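Long-range contact in probable L,D-transpeptidase 3 (Mycobacterium tuberculosis, PDB 6D4K), which probably acts as an L,D-transpeptidase in cell-wall biogenesis, possibly anchoring proteins to peptidoglycan, and cannot form 3->3 peptidoglycan cross-links from tetrapeptide donors: residues 116-130 / 247-261. Sequence-based numbering, arbitrary orientation.
Sequences AVVGVASISQHTFTV and YYNAVDIGDPVIVQE. With CA (calcium ion), chain B.
Strand 117-122 runs parallel to strand 256-260 at 15°, their axes 4.7 Å apart, joined by a ladder from G119 N to P256 O through I123 N to Q260 O. Here the C-terminal strand of the YkuD-type catalytic domain enters its mixed sheet, between the hairpin 117-130 and strand 172-180, while the end of helix 241-250 packs on one face. That face carries A121, V257 and V259, joined by F128 from the hairpin's second strand. F128 sends its edge into the face of Y247 in a T-shaped pair, planes at 83°, with CE2 3.7 Å above the centre of the Y247 ring. With CG anti to the backbone N (chi1 -172°), the phenyl ring lies where a side chain on G119 would strike CZ, so glycine suits that place. V251 CB lies over the opposite face of Y247, toward the rim, and V130 CG2 approaches CD2 obliquely at 3.8 Å. Tyrosine suits this site because its ring packs in the core while its hydroxyl donates to a water that in turn donates to V117 O and P256 O, bridging helix and both strands where the ladder begins. V117 fits its branched side chain against the helix end, CG2 lying 3.5 Å from A250 O. Beside it, D255 OD1 accepts a weak bond from V117 N and a hydrogen bond from V41 N, while OD2 uses its anti lone pair for D252 N, bracing the type II turn 252-255; D252 itself chelates calcium, which V38 O also binds. On the other sheet face, beta-branched V118 and I258 suit extended strands and supply touching methyls, CG1 to CD1, and V120 CG1 rests against the flat side-chain amide of Q260, 3.7 Å from CD. At the far end, S124 N lies 3.1 Å from E261 O, in its carbonyl plane.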
ATOM      1  N   ALA A 116       5.281  -2.236  12.658  1.00 17.88           N
ATOM      2  CA  ALA A 116       5.793  -2.049  11.302  1.00 16.75           C
ATOM      3  C   ALA A 116       5.532  -3.331  10.532  1.00 17.18           C
ATOM      4  O   ALA A 116       6.234  -4.321  10.699  1.00 18.52           O
ATOM      5  CB  ALA A 116       7.276  -1.699  11.324  1.00 18.82           C
ATOM      6  N   VAL A 117       4.504  -3.331   9.700  1.00 17.13           N
ATOM      7  CA  VAL A 117       4.162  -4.516   8.923  1.00 16.04           C
ATOM      8  C   VAL A 117       4.583  -4.198   7.498  1.00 18.30           C
ATOM      9  O   VAL A 117       3.931  -3.399   6.811  1.00 19.82           O
ATOM     10  CB  VAL A 117       2.675  -4.878   9.026  1.00 16.92           C
ATOM     11  CG1 VAL A 117       2.365  -6.120   8.192  1.00 18.79           C
ATOM     12  CG2 VAL A 117       2.273  -5.050  10.495  1.00 18.02           C
ATOM     13  N   VAL A 118       5.704  -4.779   7.080  1.00 19.23           N
ATOM     14  CA  VAL A 118       6.357  -4.447   5.823  1.00 20.58           C
ATOM     15  C   VAL A 118       6.251  -5.643   4.896  1.00 21.15           C
ATOM     16  O   VAL A 118       6.582  -6.768   5.293  1.00 22.55           O
ATOM     17  CB  VAL A 118       7.839  -4.089   6.044  1.00 21.74           C
ATOM     18  CG1 VAL A 118       8.512  -3.744   4.727  1.00 24.20           C
ATOM     19  CG2 VAL A 118       8.001  -2.961   7.065  1.00 21.41           C
ATOM     20  N   GLY A 119       5.821  -5.400   3.663  1.00 20.90           N
ATOM     21  CA  GLY A 119       5.776  -6.442   2.660  1.00 21.15           C
ATOM     22  C   GLY A 119       6.697  -6.125   1.503  1.00 23.07           C
ATOM     23  O   GLY A 119       6.659  -5.012   0.970  1.00 24.05           O
ATOM     24  N   VAL A 120       7.545  -7.075   1.114  1.00 24.12           N
ATOM     25  CA  VAL A 120       8.502  -6.879   0.027  1.00 25.71           C
ATOM     26  C   VAL A 120       8.216  -7.903  -1.060  1.00 25.52           C
ATOM     27  O   VAL A 120       8.325  -9.112  -0.824  1.00 26.25           O
ATOM     28  CB  VAL A 120       9.957  -6.980   0.513  1.00 26.68           C
ATOM     29  CG1 VAL A 120      10.916  -6.768  -0.653  1.00 29.34           C
ATOM     30  CG2 VAL A 120      10.221  -5.966   1.612  1.00 27.50           C
ATOM     31  N   ALA A 121       7.857  -7.422  -2.246  1.00 25.87           N
ATOM     32  CA  ALA A 121       7.617  -8.277  -3.400  1.00 27.76           C
ATOM     33  C   ALA A 121       8.875  -8.329  -4.252  1.00 31.04           C
ATOM     34  O   ALA A 121       9.440  -7.285  -4.596  1.00 31.55           O
ATOM     35  CB  ALA A 121       6.464  -7.738  -4.243  1.00 27.93           C
ATOM     36  N   SER A 122       9.305  -9.538  -4.601  1.00 32.60           N
ATOM     37  CA  SER A 122      10.471  -9.746  -5.449  1.00 34.91           C
ATOM     38  C   SER A 122       9.994 -10.353  -6.761  1.00 37.17           C
ATOM     39  O   SER A 122       9.533 -11.500  -6.788  1.00 38.69           O
ATOM     40  CB  SER A 122      11.479 -10.667  -4.771  1.00 37.18           C
ATOM     41  OG  SER A 122      12.495 -11.026  -5.686  1.00 39.39           O
ATOM     42  N   ILE A 123      10.117  -9.583  -7.843  1.00 37.62           N
ATOM     43  CA  ILE A 123       9.660 -10.039  -9.153  1.00 39.45           C
ATOM     44  C   ILE A 123      10.434 -11.276  -9.593  1.00 41.66           C
ATOM     45  O   ILE A 123       9.857 -12.234 -10.122  1.00 43.67           O
ATOM     46  CB  ILE A 123       9.763  -8.889 -10.173  1.00 41.00           C
ATOM     47  CG1 ILE A 123       8.802  -7.760  -9.795  1.00 40.44           C
ATOM     48  CG2 ILE A 123       9.484  -9.390 -11.583  1.00 43.06           C
ATOM     49  CD1 ILE A 123       9.093  -6.451 -10.488  1.00 40.38           C
ATOM     50  N   SER A 124      11.746 -11.289  -9.355  1.00 42.27           N
ATOM     51  CA  SER A 124      12.589 -12.384  -9.830  1.00 46.23           C
ATOM     52  C   SER A 124      12.440 -13.638  -8.974  1.00 50.61           C
ATOM     53  O   SER A 124      12.528 -14.758  -9.495  1.00 52.10           O
ATOM     54  CB  SER A 124      14.051 -11.939  -9.866  1.00 48.56           C
ATOM     55  OG  SER A 124      14.458 -11.452  -8.600  1.00 50.90           O
ATOM     56  N   GLN A 125      12.238 -13.475  -7.663  1.00 51.03           N
ATOM     57  CA  GLN A 125      12.051 -14.611  -6.764  1.00 49.28           C
ATOM     58  C   GLN A 125      10.620 -15.131  -6.760  1.00 44.49           C
ATOM     59  O   GLN A 125      10.389 -16.254  -6.301  1.00 44.38           O
ATOM     60  CB  GLN A 125      12.399 -14.223  -5.323  1.00 52.96           C
ATOM     61  CG  GLN A 125      13.859 -13.906  -5.039  1.00 54.58           C
ATOM     62  CD  GLN A 125      14.056 -13.319  -3.642  1.00 56.13           C
ATOM     63  OE1 GLN A 125      13.175 -13.419  -2.780  1.00 56.21           O
ATOM     64  NE2 GLN A 125      15.211 -12.702  -3.417  1.00 56.10           N
ATOM     65  N   HIS A 126       9.657 -14.332  -7.230  1.00 40.80           N
ATOM     66  CA  HIS A 126       8.235 -14.672  -7.150  1.00 40.25           C
ATOM     67  C   HIS A 126       7.808 -14.877  -5.700  1.00 37.41           C
ATOM     68  O   HIS A 126       7.138 -15.853  -5.353  1.00 36.98           O
ATOM     69  CB  HIS A 126       7.874 -15.883  -8.015  1.00 41.98           C
ATOM     70  CG  HIS A 126       8.644 -15.964  -9.293  1.00 42.73           C
ATOM     71  ND1 HIS A 126       8.514 -15.033 -10.300  1.00 44.20           N
ATOM     72  CD2 HIS A 126       9.554 -16.867  -9.729  1.00 43.90           C
ATOM     73  CE1 HIS A 126       9.310 -15.359 -11.303  1.00 45.30           C
ATOM     74  NE2 HIS A 126       9.953 -16.467 -10.982  1.00 46.02           N
ATOM     75  N   THR A 127       8.216 -13.947  -4.844  1.00 35.97           N
ATOM     76  CA  THR A 127       7.943 -14.044  -3.421  1.00 33.49           C
ATOM     77  C   THR A 127       7.434 -12.718  -2.880  1.00 29.44           C
ATOM     78  O   THR A 127       7.739 -11.643  -3.404  1.00 32.24           O
ATOM     79  CB  THR A 127       9.193 -14.451  -2.627  1.00 34.45           C
ATOM     80  OG1 THR A 127      10.214 -13.465  -2.809  1.00 37.22           O
ATOM     81  CG2 THR A 127       9.708 -15.818  -3.078  1.00 36.36           C
ATOM     82  N   PHE A 128       6.652 -12.816  -1.815  1.00 27.03           N
ATOM     83  CA  PHE A 128       6.225 -11.664  -1.039  1.00 25.21           C
ATOM     84  C   PHE A 128       6.616 -11.971   0.395  1.00 25.59           C
ATOM     85  O   PHE A 128       6.117 -12.937   0.977  1.00 26.85           O
ATOM     86  CB  PHE A 128       4.711 -11.466  -1.169  1.00 25.04           C
ATOM     87  CG  PHE A 128       4.193 -10.193  -0.557  1.00 22.04           C
ATOM     88  CD1 PHE A 128       4.544  -8.965  -1.088  1.00 22.24           C
ATOM     89  CD2 PHE A 128       3.310 -10.227   0.511  1.00 21.30           C
ATOM     90  CE1 PHE A 128       4.055  -7.794  -0.551  1.00 22.62           C
ATOM     91  CE2 PHE A 128       2.807  -9.055   1.053  1.00 19.90           C
ATOM     92  CZ  PHE A 128       3.185  -7.835   0.521  1.00 20.95           C
ATOM     93  N   THR A 129       7.525 -11.177   0.950  1.00 25.30           N
ATOM     94  CA  THR A 129       8.084 -11.428   2.272  1.00 26.45           C
ATOM     95  C   THR A 129       7.488 -10.435   3.253  1.00 24.07           C
ATOM     96  O   THR A 129       7.616  -9.222   3.065  1.00 23.81           O
ATOM     97  CB  THR A 129       9.605 -11.293   2.243  1.00 28.84           C
ATOM     98  OG1 THR A 129      10.149 -12.177   1.250  1.00 30.37           O
ATOM     99  CG2 THR A 129      10.195 -11.623   3.615  1.00 30.54           C
ATOM    100  N   VAL A 130       6.854 -10.944   4.307  1.00 21.75           N
ATOM    101  CA  VAL A 130       6.209 -10.099   5.303  1.00 22.23           C
ATOM    102  C   VAL A 130       7.029 -10.138   6.581  1.00 20.20           C
ATOM    103  O   VAL A 130       7.404 -11.214   7.059  1.00 22.18           O
ATOM    104  CB  VAL A 130       4.753 -10.532   5.568  1.00 22.82           C
ATOM    105  CG1 VAL A 130       4.116  -9.634   6.620  1.00 23.88           C
ATOM    106  CG2 VAL A 130       3.952 -10.514   4.289  1.00 23.56           C
ATOM    107  N   TYR A 247      -1.834 -11.755   5.694  1.00 17.30           N
ATOM    108  CA  TYR A 247      -1.260 -10.431   5.451  1.00 16.24           C
ATOM    109  C   TYR A 247      -2.308  -9.330   5.615  1.00 15.20           C
ATOM    110  O   TYR A 247      -2.053  -8.301   6.245  1.00 16.38           O
ATOM    111  CB  TYR A 247      -0.651 -10.381   4.049  1.00 17.32           C
ATOM    112  CG  TYR A 247      -0.186  -9.003   3.678  1.00 16.69           C
ATOM    113  CD1 TYR A 247      -0.751  -8.325   2.604  1.00 17.32           C
ATOM    114  CD2 TYR A 247       0.838  -8.384   4.384  1.00 17.64           C
ATOM    115  CE1 TYR A 247      -0.318  -7.062   2.245  1.00 17.93           C
ATOM    116  CE2 TYR A 247       1.275  -7.117   4.038  1.00 17.61           C
ATOM    117  CZ  TYR A 247       0.699  -6.463   2.960  1.00 16.12           C
ATOM    118  OH  TYR A 247       1.127  -5.193   2.618  1.00 18.20           O
ATOM    119  N   TYR A 248      -3.485  -9.520   5.015  1.00 16.09           N
ATOM    120  CA  TYR A 248      -4.584  -8.564   5.140  1.00 15.50           C
ATOM    121  C   TYR A 248      -4.899  -8.288   6.607  1.00 14.56           C
ATOM    122  O   TYR A 248      -5.051  -7.137   7.021  1.00 15.50           O
ATOM    123  CB  TYR A 248      -5.812  -9.129   4.430  1.00 16.45           C
ATOM    124  CG  TYR A 248      -7.054  -8.271   4.466  1.00 16.40           C
ATOM    125  CD1 TYR A 248      -7.915  -8.278   5.568  1.00 16.24           C
ATOM    126  CD2 TYR A 248      -7.415  -7.503   3.361  1.00 16.47           C
ATOM    127  CE1 TYR A 248      -9.077  -7.516   5.582  1.00 17.06           C
ATOM    128  CE2 TYR A 248      -8.574  -6.747   3.364  1.00 17.55           C
ATOM    129  CZ  TYR A 248      -9.393  -6.745   4.478  1.00 18.51           C
ATOM    130  OH  TYR A 248     -10.548  -5.992   4.475  1.00 18.48           O
ATOM    131  N   ASN A 249      -5.007  -9.344   7.407  1.00 15.09           N
ATOM    132  CA  ASN A 249      -5.353  -9.167   8.812  1.00 16.52           C
ATOM    133  C   ASN A 249      -4.233  -8.503   9.602  1.00 16.98           C
ATOM    134  O   ASN A 249      -4.510  -7.868  10.627  1.00 19.62           O
ATOM    135  CB  ASN A 249      -5.731 -10.511   9.441  1.00 18.70           C
ATOM    136  CG  ASN A 249      -7.084 -11.021   8.974  1.00 22.54           C
ATOM    137  OD1 ASN A 249      -7.950 -10.251   8.544  1.00 24.36           O
ATOM    138  ND2 ASN A 249      -7.285 -12.325   9.090  1.00 25.15           N
ATOM    139  N   ALA A 250      -2.979  -8.638   9.152  1.00 15.97           N
ATOM    140  CA  ALA A 250      -1.851  -8.056   9.870  1.00 15.95           C
ATOM    141  C   ALA A 250      -1.602  -6.596   9.510  1.00 15.23           C
ATOM    142  O   ALA A 250      -1.157  -5.827  10.368  1.00 17.99           O
ATOM    143  CB  ALA A 250      -0.594  -8.872   9.588  1.00 17.98           C
ATOM    144  N   VAL A 251      -1.869  -6.195   8.258  1.00 15.64           N
ATOM    145  CA  VAL A 251      -1.398  -4.918   7.738  1.00 15.79           C
ATOM    146  C   VAL A 251      -2.408  -3.822   8.071  1.00 15.34           C
ATOM    147  O   VAL A 251      -3.607  -4.056   8.273  1.00 15.67           O
ATOM    148  CB  VAL A 251      -1.162  -5.046   6.216  1.00 16.67           C
ATOM    149  CG1 VAL A 251      -2.493  -5.026   5.454  1.00 16.60           C
ATOM    150  CG2 VAL A 251      -0.195  -3.973   5.714  1.00 18.13           C
ATOM    151  N   ASP A 252      -1.916  -2.594   8.108  1.00 15.40           N
ATOM    152  CA  ASP A 252      -2.762  -1.433   8.338  1.00 14.95           C
ATOM    153  C   ASP A 252      -2.597  -0.441   7.201  1.00 15.01           C
ATOM    154  O   ASP A 252      -1.593  -0.441   6.483  1.00 15.33           O
ATOM    155  CB  ASP A 252      -2.409  -0.732   9.661  1.00 15.21           C
ATOM    156  CG  ASP A 252      -3.491   0.241  10.140  1.00 14.98           C
ATOM    157  OD1 ASP A 252      -4.635   0.197   9.626  1.00 15.45           O
ATOM    158  OD2 ASP A 252      -3.203   1.064  11.051  1.00 15.27           O
ATOM    159  N   ILE A 253      -3.607   0.419   7.040  1.00 15.13           N
ATOM    160  CA  ILE A 253      -3.493   1.496   6.061  1.00 14.46           C
ATOM    161  C   ILE A 253      -2.327   2.387   6.460  1.00 14.89           C
ATOM    162  O   ILE A 253      -2.212   2.819   7.613  1.00 15.01           O
ATOM    163  CB  ILE A 253      -4.814   2.271   5.906  1.00 15.79           C
ATOM    164  CG1 ILE A 253      -5.833   1.470   5.084  1.00 15.66           C
ATOM    165  CG2 ILE A 253      -4.570   3.622   5.221  1.00 16.07           C
ATOM    166  CD1 ILE A 253      -6.228   0.106   5.643  1.00 18.83           C
ATOM    167  N   GLY A 254      -1.435   2.640   5.508  1.00 14.72           N
ATOM    168  CA  GLY A 254      -0.230   3.386   5.765  1.00 15.80           C
ATOM    169  C   GLY A 254       1.012   2.535   5.870  1.00 14.96           C
ATOM    170  O   GLY A 254       2.103   3.079   5.800  1.00 15.95           O
ATOM    171  N   ASP A 255       0.886   1.220   5.997  1.00 15.49           N
ATOM    172  CA  ASP A 255       2.073   0.382   6.051  1.00 16.09           C
ATOM    173  C   ASP A 255       2.730   0.295   4.671  1.00 15.57           C
ATOM    174  O   ASP A 255       2.066   0.447   3.646  1.00 16.89           O
ATOM    175  CB  ASP A 255       1.731  -1.014   6.562  1.00 16.65           C
ATOM    176  CG  ASP A 255       1.755  -1.099   8.073  1.00 16.98           C
ATOM    177  OD1 ASP A 255       2.708  -0.575   8.701  1.00 17.85           O
ATOM    178  OD2 ASP A 255       0.808  -1.693   8.641  1.00 16.43           O
ATOM    179  N   PRO A 256       4.044   0.088   4.624  1.00 17.58           N
ATOM    180  CA  PRO A 256       4.763   0.118   3.350  1.00 16.77           C
ATOM    181  C   PRO A 256       4.781  -1.224   2.639  1.00 18.95           C
ATOM    182  O   PRO A 256       4.827  -2.302   3.246  1.00 18.57           O
ATOM    183  CB  PRO A 256       6.189   0.504   3.774  1.00 18.79           C
ATOM    184  CG  PRO A 256       6.333  -0.070   5.165  1.00 18.52           C
ATOM    185  CD  PRO A 256       4.946   0.052   5.779  1.00 17.68           C
ATOM    186  N   VAL A 257       4.742  -1.129   1.314  1.00 18.24           N
ATOM    187  CA  VAL A 257       4.917  -2.271   0.424  1.00 19.87           C
ATOM    188  C   VAL A 257       5.991  -1.892  -0.577  1.00 22.06           C
ATOM    189  O   VAL A 257       5.882  -0.859  -1.248  1.00 25.56           O
ATOM    190  CB  VAL A 257       3.615  -2.655  -0.297  1.00 21.40           C
ATOM    191  CG1 VAL A 257       3.863  -3.761  -1.327  1.00 23.27           C
ATOM    192  CG2 VAL A 257       2.579  -3.100   0.727  1.00 20.41           C
ATOM    193  N   ILE A 258       7.035  -2.709  -0.667  1.00 23.40           N
ATOM    194  CA  ILE A 258       8.148  -2.459  -1.564  1.00 26.08           C
ATOM    195  C   ILE A 258       8.111  -3.500  -2.674  1.00 28.00           C
ATOM    196  O   ILE A 258       7.942  -4.696  -2.409  1.00 28.12           O
ATOM    197  CB  ILE A 258       9.484  -2.488  -0.801  1.00 28.10           C
ATOM    198  CG1 ILE A 258       9.530  -1.331   0.204  1.00 31.77           C
ATOM    199  CG2 ILE A 258      10.660  -2.402  -1.769  1.00 30.87           C
ATOM    200  CD1 ILE A 258       9.594  -1.759   1.648  1.00 37.00           C
ATOM    201  N   VAL A 259       8.238  -3.044  -3.914  1.00 29.25           N
ATOM    202  CA  VAL A 259       8.361  -3.918  -5.072  1.00 31.72           C
ATOM    203  C   VAL A 259       9.760  -3.735  -5.628  1.00 32.31           C
ATOM    204  O   VAL A 259      10.182  -2.606  -5.905  1.00 31.88           O
ATOM    205  CB  VAL A 259       7.300  -3.601  -6.140  1.00 30.17           C
ATOM    206  CG1 VAL A 259       7.533  -4.455  -7.391  1.00 32.12           C
ATOM    207  CG2 VAL A 259       5.902  -3.819  -5.578  1.00 29.47           C
ATOM    208  N   GLN A 260      10.485  -4.839  -5.783  1.00 36.34           N
ATOM    209  CA  GLN A 260      11.846  -4.782  -6.294  1.00 39.73           C
ATOM    210  C   GLN A 260      12.071  -5.906  -7.291  1.00 43.73           C
ATOM    211  O   GLN A 260      11.350  -6.907  -7.317  1.00 40.22           O
ATOM    212  CB  GLN A 260      12.858  -4.872  -5.151  1.00 40.89           C
ATOM    213  CG  GLN A 260      12.878  -6.222  -4.475  1.00 43.00           C
ATOM    214  CD  GLN A 260      13.627  -6.202  -3.160  1.00 46.59           C
ATOM    215  OE1 GLN A 260      13.876  -5.140  -2.591  1.00 47.29           O
ATOM    216  NE2 GLN A 260      14.012  -7.380  -2.680  1.00 48.60           N
ATOM    217  N   GLU A 261      13.091  -5.717  -8.126  1.00 50.79           N
ATOM    218  CA  GLU A 261      13.506  -6.734  -9.083  1.00 51.79           C
ATOM    219  C   GLU A 261      14.178  -7.893  -8.351  1.00 50.70           C
ATOM    220  O   GLU A 261      13.726  -9.031  -8.445  1.00 52.44           O
ATOM    221  CB  GLU A 261      14.456  -6.149 -10.138  1.00 55.71           C
ATOM    222  CG  GLU A 261      14.112  -4.737 -10.582  1.00 60.98           C
ATOM    223  CD  GLU A 261      13.335  -4.707 -11.892  1.00 67.12           C
ATOM    224  OE1 GLU A 261      12.897  -5.776 -12.354  1.00 69.54           O
ATOM    225  OE2 GLU A 261      13.176  -3.618 -12.466  1.00 68.15           O
TER
HETATM  226 CA    CA B 301      -5.400   2.178  10.932  1.00 16.62          CA
HETATM  227  O   HOH W   1       2.960  -3.976   4.159  1.00 19.53           O
HETATM  228  O   HOH W   2      14.733  -9.071  -5.506  1.00 52.83           O
HETATM  229  O   HOH W   3      -4.553   3.419   9.150  1.00 16.05           O
HETATM  230  O   HOH W   4      -7.272   1.560   9.429  1.00 17.56           O
HETATM  231  O   HOH W   5      -7.005   3.918  11.268  1.00 18.38           O
HETATM  232  O   HOH W   6      -6.281   0.939  12.579  1.00 20.87           O